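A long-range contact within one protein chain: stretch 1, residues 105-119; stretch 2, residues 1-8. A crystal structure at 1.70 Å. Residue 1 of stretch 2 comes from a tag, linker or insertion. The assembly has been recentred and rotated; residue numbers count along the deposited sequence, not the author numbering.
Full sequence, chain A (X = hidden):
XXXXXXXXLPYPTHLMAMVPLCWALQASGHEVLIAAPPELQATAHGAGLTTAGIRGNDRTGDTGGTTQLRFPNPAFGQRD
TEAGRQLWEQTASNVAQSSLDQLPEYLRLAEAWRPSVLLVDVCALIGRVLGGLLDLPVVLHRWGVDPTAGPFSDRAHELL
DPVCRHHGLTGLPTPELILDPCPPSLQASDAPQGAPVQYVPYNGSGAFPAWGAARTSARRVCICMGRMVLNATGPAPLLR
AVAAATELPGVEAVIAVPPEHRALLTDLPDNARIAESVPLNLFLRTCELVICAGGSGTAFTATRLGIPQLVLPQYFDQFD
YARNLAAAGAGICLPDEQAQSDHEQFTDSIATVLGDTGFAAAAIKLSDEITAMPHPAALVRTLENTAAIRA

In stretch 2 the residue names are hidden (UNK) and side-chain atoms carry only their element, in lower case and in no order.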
# COMPACT_ATOMS: atom_id res chain seq x y z
N GLU A 105 -20.57 0.94 17.41
CA GLU A 105 -19.98 1.42 16.13
C GLU A 105 -19.59 0.25 15.26
O GLU A 105 -19.79 0.32 14.01
CB GLU A 105 -18.76 2.26 16.36
CG GLU A 105 -19.09 3.64 16.76
CD GLU A 105 -17.84 4.25 17.29
OE1 GLU A 105 -17.51 3.97 18.49
OE2 GLU A 105 -17.16 4.96 16.49
N TYR A 106 -19.02 -0.82 15.85
CA TYR A 106 -18.58 -1.98 15.03
C TYR A 106 -19.74 -2.72 14.49
O TYR A 106 -19.70 -3.24 13.37
CB TYR A 106 -17.60 -2.94 15.80
CG TYR A 106 -16.14 -2.40 15.92
CD1 TYR A 106 -15.08 -2.86 15.07
CD2 TYR A 106 -15.82 -1.42 16.86
CE1 TYR A 106 -13.72 -2.35 15.25
CE2 TYR A 106 -14.53 -0.92 17.02
CZ TYR A 106 -13.49 -1.38 16.20
OH TYR A 106 -12.23 -0.83 16.38
N LEU A 107 -20.84 -2.77 15.26
CA LEU A 107 -22.02 -3.49 14.73
C LEU A 107 -22.64 -2.70 13.57
O LEU A 107 -23.03 -3.30 12.60
CB LEU A 107 -23.06 -3.71 15.83
CG LEU A 107 -22.67 -4.76 16.89
CD1 LEU A 107 -23.67 -4.57 18.05
CD2 LEU A 107 -22.82 -6.11 16.29
N ARG A 108 -22.65 -1.37 13.69
CA ARG A 108 -23.15 -0.51 12.57
C ARG A 108 -22.32 -0.72 11.30
O ARG A 108 -22.84 -0.87 10.19
CB ARG A 108 -23.14 0.97 12.98
CG ARG A 108 -24.43 1.28 13.78
CD ARG A 108 -24.29 2.46 14.72
NE ARG A 108 -23.48 3.57 14.23
CZ ARG A 108 -22.73 4.35 15.00
NH1 ARG A 108 -22.68 4.16 16.33
NH2 ARG A 108 -22.02 5.33 14.44
N LEU A 109 -21.02 -0.77 11.51
CA LEU A 109 -20.05 -0.91 10.40
C LEU A 109 -20.23 -2.28 9.76
O LEU A 109 -20.28 -2.40 8.54
CB LEU A 109 -18.62 -0.69 10.91
CG LEU A 109 -17.48 -0.97 9.89
CD1 LEU A 109 -17.65 -0.17 8.52
CD2 LEU A 109 -16.08 -0.75 10.45
N ALA A 110 -20.30 -3.32 10.57
CA ALA A 110 -20.52 -4.66 9.98
C ALA A 110 -21.82 -4.77 9.17
O ALA A 110 -21.89 -5.40 8.10
CB ALA A 110 -20.51 -5.69 11.11
N GLU A 111 -22.86 -4.13 9.69
CA GLU A 111 -24.16 -4.16 8.98
C GLU A 111 -24.13 -3.39 7.68
O GLU A 111 -24.74 -3.83 6.66
CB GLU A 111 -25.28 -3.62 9.90
CG GLU A 111 -26.69 -3.58 9.23
CD GLU A 111 -27.41 -4.98 9.03
OE1 GLU A 111 -26.81 -5.99 8.55
OE2 GLU A 111 -28.63 -5.06 9.34
N ALA A 112 -23.45 -2.24 7.70
CA ALA A 112 -23.18 -1.40 6.50
C ALA A 112 -22.31 -2.12 5.47
O ALA A 112 -22.72 -2.32 4.28
CB ALA A 112 -22.56 -0.07 6.91
N TRP A 113 -21.14 -2.55 5.87
CA TRP A 113 -20.17 -3.04 4.91
C TRP A 113 -20.26 -4.57 4.63
O TRP A 113 -19.75 -5.06 3.57
CB TRP A 113 -18.78 -2.62 5.39
CG TRP A 113 -17.70 -2.73 4.30
CD1 TRP A 113 -17.54 -1.92 3.20
CD2 TRP A 113 -16.62 -3.68 4.25
NE1 TRP A 113 -16.43 -2.30 2.46
CE2 TRP A 113 -15.82 -3.36 3.09
CE3 TRP A 113 -16.25 -4.75 5.06
CZ2 TRP A 113 -14.70 -4.10 2.72
CZ3 TRP A 113 -15.11 -5.48 4.70
CH2 TRP A 113 -14.36 -5.18 3.54
N ARG A 114 -20.90 -5.32 5.55
CA ARG A 114 -21.10 -6.78 5.37
C ARG A 114 -19.82 -7.57 5.07
O ARG A 114 -19.68 -8.20 4.00
CB ARG A 114 -22.18 -7.04 4.28
CG ARG A 114 -23.57 -6.45 4.62
CD ARG A 114 -24.68 -7.29 3.90
NE ARG A 114 -26.05 -6.91 4.27
CZ ARG A 114 -26.57 -7.02 5.50
NH1 ARG A 114 -25.86 -7.51 6.51
NH2 ARG A 114 -27.82 -6.61 5.71
N PRO A 115 -18.88 -7.58 5.99
CA PRO A 115 -17.69 -8.36 5.81
C PRO A 115 -17.97 -9.85 5.81
O PRO A 115 -18.99 -10.34 6.41
CB PRO A 115 -16.84 -7.95 7.05
CG PRO A 115 -17.85 -7.69 8.07
CD PRO A 115 -18.84 -6.84 7.27
N SER A 116 -17.13 -10.61 5.12
CA SER A 116 -17.26 -12.04 5.25
C SER A 116 -16.29 -12.68 6.20
O SER A 116 -16.46 -13.84 6.56
CB SER A 116 -17.21 -12.75 3.90
OG SER A 116 -16.04 -12.44 3.23
N VAL A 117 -15.28 -11.95 6.66
CA VAL A 117 -14.32 -12.58 7.53
C VAL A 117 -13.69 -11.37 8.26
O VAL A 117 -13.65 -10.23 7.69
CB VAL A 117 -13.26 -13.38 6.71
CG1 VAL A 117 -12.55 -12.50 5.75
CG2 VAL A 117 -12.26 -14.12 7.64
N LEU A 118 -13.35 -11.61 9.52
CA LEU A 118 -12.71 -10.59 10.36
C LEU A 118 -11.26 -11.01 10.56
O LEU A 118 -10.99 -12.12 11.01
CB LEU A 118 -13.43 -10.46 11.70
CG LEU A 118 -14.94 -10.28 11.65
CD1 LEU A 118 -15.41 -10.20 13.20
CD2 LEU A 118 -15.31 -9.01 10.83
N LEU A 119 -10.32 -10.10 10.26
CA LEU A 119 -8.90 -10.34 10.52
C LEU A 119 -8.58 -9.45 11.72
O LEU A 119 -8.64 -8.22 11.63
CB LEU A 119 -8.12 -9.89 9.30
CG LEU A 119 -6.61 -10.04 9.48
CD1 LEU A 119 -6.20 -11.49 9.75
CD2 LEU A 119 -5.90 -9.54 8.24
N UNK A 1 -15.03 -14.30 -3.38
CA UNK A 1 -14.66 -12.87 -3.23
C UNK A 1 -14.93 -12.47 -1.80
O UNK A 1 -16.09 -12.45 -1.36
n UNK A 1 -15.67 -9.56 -3.23
n UNK A 1 -14.10 -8.55 -4.27
c UNK A 1 -14.06 -9.85 -4.68
c UNK A 1 -15.05 -10.51 -4.03
c UNK A 1 -15.06 -8.40 -3.38
c UNK A 1 -15.50 -11.95 -4.09
N UNK A 2 -13.86 -12.18 -1.06
CA UNK A 2 -14.02 -11.92 0.37
C UNK A 2 -14.11 -10.42 0.55
O UNK A 2 -13.51 -9.62 -0.18
c UNK A 2 -12.82 -12.43 1.15
c UNK A 2 -12.65 -13.99 1.04
c UNK A 2 -9.97 -13.92 0.96
s UNK A 2 -11.31 -14.43 2.06
N UNK A 3 -14.85 -10.06 1.57
CA UNK A 3 -14.77 -8.72 2.11
C UNK A 3 -14.15 -8.86 3.51
O UNK A 3 -14.80 -9.40 4.42
c UNK A 3 -19.59 -7.79 0.75
n UNK A 3 -18.84 -6.99 1.53
c UNK A 3 -16.13 -8.07 2.16
c UNK A 3 -16.50 -7.27 0.86
n UNK A 3 -19.36 -7.86 -0.57
n UNK A 3 -20.60 -8.50 1.28
c UNK A 3 -17.72 -6.23 1.05
N UNK A 4 -12.90 -8.40 3.67
CA UNK A 4 -12.19 -8.58 4.92
C UNK A 4 -12.20 -7.31 5.75
O UNK A 4 -11.53 -6.34 5.35
c UNK A 4 -9.93 -9.37 6.04
c UNK A 4 -10.73 -10.22 3.68
c UNK A 4 -10.72 -9.05 4.66
N UNK A 5 -12.81 -7.37 6.95
CA UNK A 5 -12.74 -6.23 7.90
C UNK A 5 -11.58 -6.49 8.85
O UNK A 5 -11.61 -7.58 9.52
c UNK A 5 -14.16 -4.88 9.67
c UNK A 5 -14.04 -6.08 8.72
c UNK A 5 -14.00 -3.54 8.93
c UNK A 5 -15.55 -4.88 10.38
N UNK A 6 -10.67 -5.55 8.93
CA UNK A 6 -9.49 -5.70 9.72
C UNK A 6 -9.69 -4.91 11.02
O UNK A 6 -10.11 -3.72 10.99
c UNK A 6 -7.00 -5.28 9.79
c UNK A 6 -8.31 -5.18 8.95
c UNK A 6 -8.24 -5.90 7.61
N UNK A 7 -9.45 -5.58 12.14
CA UNK A 7 -9.74 -5.02 13.45
C UNK A 7 -8.44 -5.04 14.25
O UNK A 7 -8.11 -6.06 14.85
c UNK A 7 -12.00 -6.06 13.24
c UNK A 7 -11.17 -5.30 15.48
c UNK A 7 -10.77 -5.88 14.16
N UNK A 8 -7.64 -3.95 14.16
CA UNK A 8 -6.40 -3.93 14.87
C UNK A 8 -6.57 -3.23 16.21
O UNK A 8 -7.60 -2.55 16.43
c UNK A 8 -6.49 -2.15 13.27
c UNK A 8 -7.74 -2.89 13.12
c UNK A 8 -5.52 -3.13 13.94
O HOH W 1 -16.22 -14.62 1.06
O HOH W 2 -10.26 -1.73 14.89

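Position 1 carries one carbon and then a five-membered ring of three carbons and two nitrogens, an imidazole, so it is His1. It comes from a tag and its side chain stays well clear of stretch 1; a water links its backbone O to Ser116 OG.

Position 2 has an unbranched chain of two carbons, a sulfur and a terminal carbon, the sulfur lying near Val117. Only methionine offers this: Met2 brings SD to 4.3 Å from Val117 CG1, a loose apolar contact.

Position 3 shows three carbons, a nitrogen, and a carbon bearing two more nitrogens, a guanidinium. Its nitrogens reach the carbonyls of Trp113 and Arg114, and a carbon covers the Trp113 ring; hence Arg3. The chain reaches back to the end of the helix, where Arg114, with positive phi, leaves helical geometry. There Arg3 NE and NH1 each donate to Arg114 O at 2.9 Å, and NE makes a weak bond to Trp113 O at 3.0 Å. On the way, CD lies over the face of the Trp113 six-membered ring, 4.0 Å from its centroid. Arg3 N donates to Ser116 OG at 3.1 Å, and Arg3 O accepts from Ser116 N at 2.7 Å.

Position 4 has three carbons, one carrying the other two, a fork packed on Val117 and Leu119: valine. Val4 sets CG2 3.6 Å from Val117 CG1 and CG1 3.8 Å from Leu119 CB.

Position 5 has four carbons forked at the second, meeting Leu109, Pro115 and Leu118, so it is Leu5, pointing to the other face of the sheet. Its CD1 meets Leu109 CD2 at 3.8 Å, while its CB lies 3.8 Å from both Pro115 CB and Leu118 CD2. No other residue of stretch 2 has more area covered by stretch 1.

Position 6 repeats the three-carbon fork, one carbon facing Leu119: Val6, back on the face of Val4, with CG2 4.3 Å from Leu119 CB.

Position 7 is forked again in three carbons, one meeting the Tyr106 ring. Val7 turns toward the helix, CG1 3.9 Å from Tyr106 CE1.

Position 8 closes three carbons onto its own backbone nitrogen, so Pro8 ends the stretch; a water joins its O to Tyr106 OH.

The contact works by alternation. Parallel strands pair through Leu5 N to Val117 O (3.1 Å), Leu119 N to Leu5 O (2.9 Å) and Val7 N to Leu119 O (2.8 Å). Arg3, Leu5 and Val7 meet the nearly antiparallel helix, while Val4 and Val6 pack beside Val117 and Leu119 on the other face. Arginine secures the helix end through its carbonyls.

Stretch 2 (1-8) HMRVLVVP
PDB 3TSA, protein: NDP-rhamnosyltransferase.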